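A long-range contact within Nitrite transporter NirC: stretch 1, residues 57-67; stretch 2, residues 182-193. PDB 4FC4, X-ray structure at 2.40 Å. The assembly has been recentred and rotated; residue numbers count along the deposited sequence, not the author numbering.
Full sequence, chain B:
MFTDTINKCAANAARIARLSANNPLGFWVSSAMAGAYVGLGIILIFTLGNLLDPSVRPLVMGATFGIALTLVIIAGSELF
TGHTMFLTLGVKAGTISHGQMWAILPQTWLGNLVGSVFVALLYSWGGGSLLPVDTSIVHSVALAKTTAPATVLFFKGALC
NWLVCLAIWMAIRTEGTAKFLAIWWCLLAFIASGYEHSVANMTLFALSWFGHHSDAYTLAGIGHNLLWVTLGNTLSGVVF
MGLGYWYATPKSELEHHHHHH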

# COMPACT_ATOMS: atom_id res chain seq x y z
N ARG B 57 -5.60 20.06 -1.19
CA ARG B 57 -6.43 19.59 -2.31
C ARG B 57 -5.55 18.89 -3.38
O ARG B 57 -5.88 17.79 -3.84
CB ARG B 57 -7.17 20.77 -2.92
CG ARG B 57 -8.65 20.76 -2.81
CD ARG B 57 -9.19 21.79 -1.86
NE ARG B 57 -9.93 22.83 -2.56
CZ ARG B 57 -10.66 23.78 -1.96
NH1 ARG B 57 -11.26 24.68 -2.68
NH2 ARG B 57 -10.80 23.86 -0.65
N PRO B 58 -4.41 19.52 -3.80
CA PRO B 58 -3.66 18.72 -4.83
C PRO B 58 -3.21 17.30 -4.37
O PRO B 58 -3.24 16.35 -5.18
CB PRO B 58 -2.48 19.65 -5.23
CG PRO B 58 -2.99 21.10 -4.90
CD PRO B 58 -3.95 20.94 -3.74
N LEU B 59 -2.82 17.15 -3.11
CA LEU B 59 -2.34 15.89 -2.60
C LEU B 59 -3.46 14.86 -2.57
O LEU B 59 -3.30 13.72 -3.08
CB LEU B 59 -1.70 16.05 -1.21
CG LEU B 59 -1.29 14.76 -0.48
CD1 LEU B 59 -0.28 13.97 -1.29
CD2 LEU B 59 -0.76 15.12 0.90
N VAL B 60 -4.59 15.27 -2.00
CA VAL B 60 -5.68 14.35 -1.80
C VAL B 60 -6.39 14.02 -3.11
O VAL B 60 -6.71 12.86 -3.41
CB VAL B 60 -6.65 14.87 -0.71
CG1 VAL B 60 -7.98 14.06 -0.70
CG2 VAL B 60 -5.93 14.85 0.66
N MET B 61 -6.66 15.05 -3.87
CA MET B 61 -7.33 14.86 -5.13
C MET B 61 -6.41 14.05 -6.06
O MET B 61 -6.91 13.26 -6.84
CB MET B 61 -7.72 16.20 -5.74
CG MET B 61 -8.83 16.87 -4.99
SD MET B 61 -9.27 18.46 -5.70
CE MET B 61 -10.19 17.98 -7.17
N GLY B 62 -5.09 14.21 -5.95
CA GLY B 62 -4.16 13.48 -6.83
C GLY B 62 -4.12 12.03 -6.39
O GLY B 62 -4.24 11.14 -7.21
N ALA B 63 -3.97 11.81 -5.08
CA ALA B 63 -3.84 10.47 -4.54
C ALA B 63 -5.11 9.60 -4.74
O ALA B 63 -5.06 8.38 -4.60
CB ALA B 63 -3.44 10.54 -3.05
N THR B 64 -6.24 10.21 -5.05
CA THR B 64 -7.49 9.45 -5.10
C THR B 64 -8.06 9.41 -6.50
O THR B 64 -9.11 8.81 -6.72
CB THR B 64 -8.57 9.96 -4.10
OG1 THR B 64 -8.84 11.36 -4.36
CG2 THR B 64 -8.11 9.78 -2.63
N PHE B 65 -7.37 10.02 -7.46
CA PHE B 65 -7.89 10.02 -8.83
C PHE B 65 -7.56 8.72 -9.57
O PHE B 65 -8.18 8.42 -10.61
CB PHE B 65 -7.37 11.22 -9.60
CG PHE B 65 -8.05 11.41 -10.94
CD1 PHE B 65 -9.42 11.56 -11.03
CD2 PHE B 65 -7.28 11.41 -12.16
CE1 PHE B 65 -10.05 11.75 -12.29
CE2 PHE B 65 -7.90 11.59 -13.39
CZ PHE B 65 -9.29 11.77 -13.46
N GLY B 66 -6.63 7.92 -9.00
CA GLY B 66 -6.22 6.63 -9.61
C GLY B 66 -7.34 5.72 -10.18
O GLY B 66 -7.15 5.03 -11.19
N ILE B 67 -8.48 5.66 -9.50
CA ILE B 67 -9.58 4.82 -9.94
C ILE B 67 -9.93 5.11 -11.41
O ILE B 67 -10.30 4.19 -12.16
CB ILE B 67 -10.80 4.96 -8.99
CG1 ILE B 67 -12.00 4.16 -9.52
CG2 ILE B 67 -11.12 6.43 -8.82
CD1 ILE B 67 -13.05 3.87 -8.50
N ALA B 182 1.37 1.72 -11.33
CA ALA B 182 1.85 2.62 -12.43
C ALA B 182 0.83 3.71 -12.68
O ALA B 182 1.16 4.89 -12.80
CB ALA B 182 2.10 1.84 -13.72
N ILE B 183 -0.42 3.27 -12.78
CA ILE B 183 -1.58 4.14 -13.01
C ILE B 183 -1.74 5.16 -11.84
O ILE B 183 -1.82 6.36 -12.04
CB ILE B 183 -2.86 3.29 -13.19
CG1 ILE B 183 -2.78 2.40 -14.46
CG2 ILE B 183 -4.08 4.22 -13.20
CD1 ILE B 183 -3.90 1.32 -14.57
N TRP B 184 -1.70 4.68 -10.61
CA TRP B 184 -1.81 5.54 -9.44
C TRP B 184 -0.76 6.67 -9.46
O TRP B 184 -1.09 7.86 -9.22
CB TRP B 184 -1.72 4.69 -8.14
CG TRP B 184 -1.74 5.59 -6.92
CD1 TRP B 184 -2.86 6.24 -6.37
CD2 TRP B 184 -0.59 6.08 -6.12
NE1 TRP B 184 -2.51 7.03 -5.35
CE2 TRP B 184 -1.18 6.94 -5.07
CE3 TRP B 184 0.80 5.86 -6.14
CZ2 TRP B 184 -0.38 7.59 -4.12
CZ3 TRP B 184 1.59 6.49 -5.12
CH2 TRP B 184 1.01 7.36 -4.16
N TRP B 185 0.49 6.34 -9.76
CA TRP B 185 1.59 7.29 -9.72
C TRP B 185 1.34 8.36 -10.70
O TRP B 185 1.53 9.55 -10.40
CB TRP B 185 2.93 6.67 -10.05
CG TRP B 185 3.68 6.12 -8.89
CD1 TRP B 185 4.05 4.79 -8.67
CD2 TRP B 185 4.21 6.86 -7.76
NE1 TRP B 185 4.76 4.65 -7.52
CE2 TRP B 185 4.89 5.86 -6.90
CE3 TRP B 185 4.16 8.21 -7.35
CZ2 TRP B 185 5.48 6.22 -5.67
CZ3 TRP B 185 4.78 8.56 -6.13
CH2 TRP B 185 5.43 7.59 -5.30
N CYS B 186 0.90 7.98 -11.90
CA CYS B 186 0.83 8.97 -12.98
C CYS B 186 -0.32 9.93 -12.81
O CYS B 186 -0.22 11.09 -13.16
CB CYS B 186 0.69 8.28 -14.34
SG CYS B 186 2.21 7.49 -14.78
N LEU B 187 -1.44 9.40 -12.31
CA LEU B 187 -2.59 10.25 -12.01
C LEU B 187 -2.34 11.14 -10.76
O LEU B 187 -2.70 12.30 -10.80
CB LEU B 187 -3.86 9.40 -11.92
CG LEU B 187 -4.48 9.11 -13.30
CD1 LEU B 187 -3.47 8.53 -14.30
CD2 LEU B 187 -5.70 8.21 -13.11
N LEU B 188 -1.69 10.65 -9.68
CA LEU B 188 -1.13 11.59 -8.66
C LEU B 188 -0.42 12.79 -9.32
O LEU B 188 -0.68 13.97 -9.02
CB LEU B 188 -0.17 10.88 -7.72
CG LEU B 188 0.58 11.69 -6.65
CD1 LEU B 188 -0.36 12.51 -5.76
CD2 LEU B 188 1.36 10.75 -5.77
N ALA B 189 0.46 12.47 -10.27
CA ALA B 189 1.37 13.43 -10.82
C ALA B 189 0.61 14.42 -11.73
O ALA B 189 0.84 15.62 -11.62
CB ALA B 189 2.50 12.73 -11.61
N PHE B 190 -0.27 13.97 -12.62
CA PHE B 190 -0.88 14.95 -13.52
C PHE B 190 -1.87 15.85 -12.80
O PHE B 190 -1.88 17.06 -13.02
CB PHE B 190 -1.38 14.32 -14.82
CG PHE B 190 -2.88 14.21 -14.93
CD1 PHE B 190 -3.71 15.36 -15.05
CD2 PHE B 190 -3.48 12.94 -14.99
CE1 PHE B 190 -5.09 15.22 -15.13
CE2 PHE B 190 -4.85 12.83 -15.11
CZ PHE B 190 -5.66 13.96 -15.16
N ILE B 191 -2.71 15.28 -11.92
CA ILE B 191 -3.72 16.09 -11.22
C ILE B 191 -2.99 17.05 -10.27
O ILE B 191 -3.20 18.27 -10.33
CB ILE B 191 -4.71 15.19 -10.40
CG1 ILE B 191 -5.61 14.34 -11.30
CG2 ILE B 191 -5.54 16.04 -9.42
CD1 ILE B 191 -6.83 15.11 -11.80
N ALA B 192 -2.14 16.51 -9.39
CA ALA B 192 -1.45 17.35 -8.42
C ALA B 192 -0.55 18.42 -9.05
O ALA B 192 -0.38 19.47 -8.48
CB ALA B 192 -0.67 16.51 -7.37
N SER B 193 0.01 18.19 -10.24
CA SER B 193 0.88 19.20 -10.84
C SER B 193 0.07 20.32 -11.51
O SER B 193 0.67 21.27 -11.96
CB SER B 193 1.81 18.55 -11.88
OG SER B 193 2.65 17.54 -11.32
O HOH W 1 -3.93 8.64 -8.47

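Two stretches more than a hundred residues apart in NirC meet here as helices running in roughly opposite directions, 145° between their N-to-C directions, with axes approaching to 7.8 Å. That closeness depends on small residues. The register steps through Pro-58 with Ala-192, Gly-62 with Leu-188 and Gly-66 with Trp-184, and at its middle the CA atoms of Gly-62 and Leu-188 lie only 4.0 Å apart.

Phe-65 gives up the most surface to the contact. Its CA-to-CB bond points toward the other stretch, and its t rotamer lays the ring among three apolar side chains. Ile-191, the residue of its own stretch that is most covered, also points toward its partner. Its CD1 lies over one face of the Phe-65 ring, 4.0 Å from the centroid and 21° off the normal, a CH-pi contact, while its CG1 comes within 3.5 Å of Phe-65 CD2. The branched side chain also reaches the first helix: Ile-191 CG2 is 3.9 Å from Gly-62 CA and 4.3 Å from Met-61 CB. Leu-187 CD2 packs 3.7 Å from Phe-65 CD2, and Phe-190 CZ 3.7 Å from Phe-65 CE2, the two aromatic planes standing at 85°. A broad, flat ring suits this place because it can touch all three neighbours at once.

The glycines show the complementary rule. A CB on Gly-62 would point toward the second helix, 3.0 Å from Leu-188 O and 3.2 Å from Ala-192 CB, and would clash with Pro-58 O in its own helix. Without one, the backbones draw close enough for Leu-188 CA to make a CA-H...O contact with Gly-62 O at 3.5 Å. Ala-192 is similarly compact, its CB resting 3.4 Å from Pro-58 O. At Gly-66 an ideal CB would be a tight 3.4 Å from Trp-184 CD1.

Polar atoms supply the specific links. Trp-184 is t at chi1; its CA-to-CB bond points sideways, but its indole end comes nearer and NE1 donates a hydrogen bond to Ala-63 O, 3.0 Å away at 150°, with the acceptor near the ring plane. The small Ala-63 also packs its CB 4.4 Å from Trp-184 CZ2. Water 1 bridges the backbones, donating to Gly-62 O at 2.8 Å and to Trp-184 O at 3.0 Å. In all, 595 Å² is buried, combining mostly apolar packing with backbone carbonyls served by indole and water.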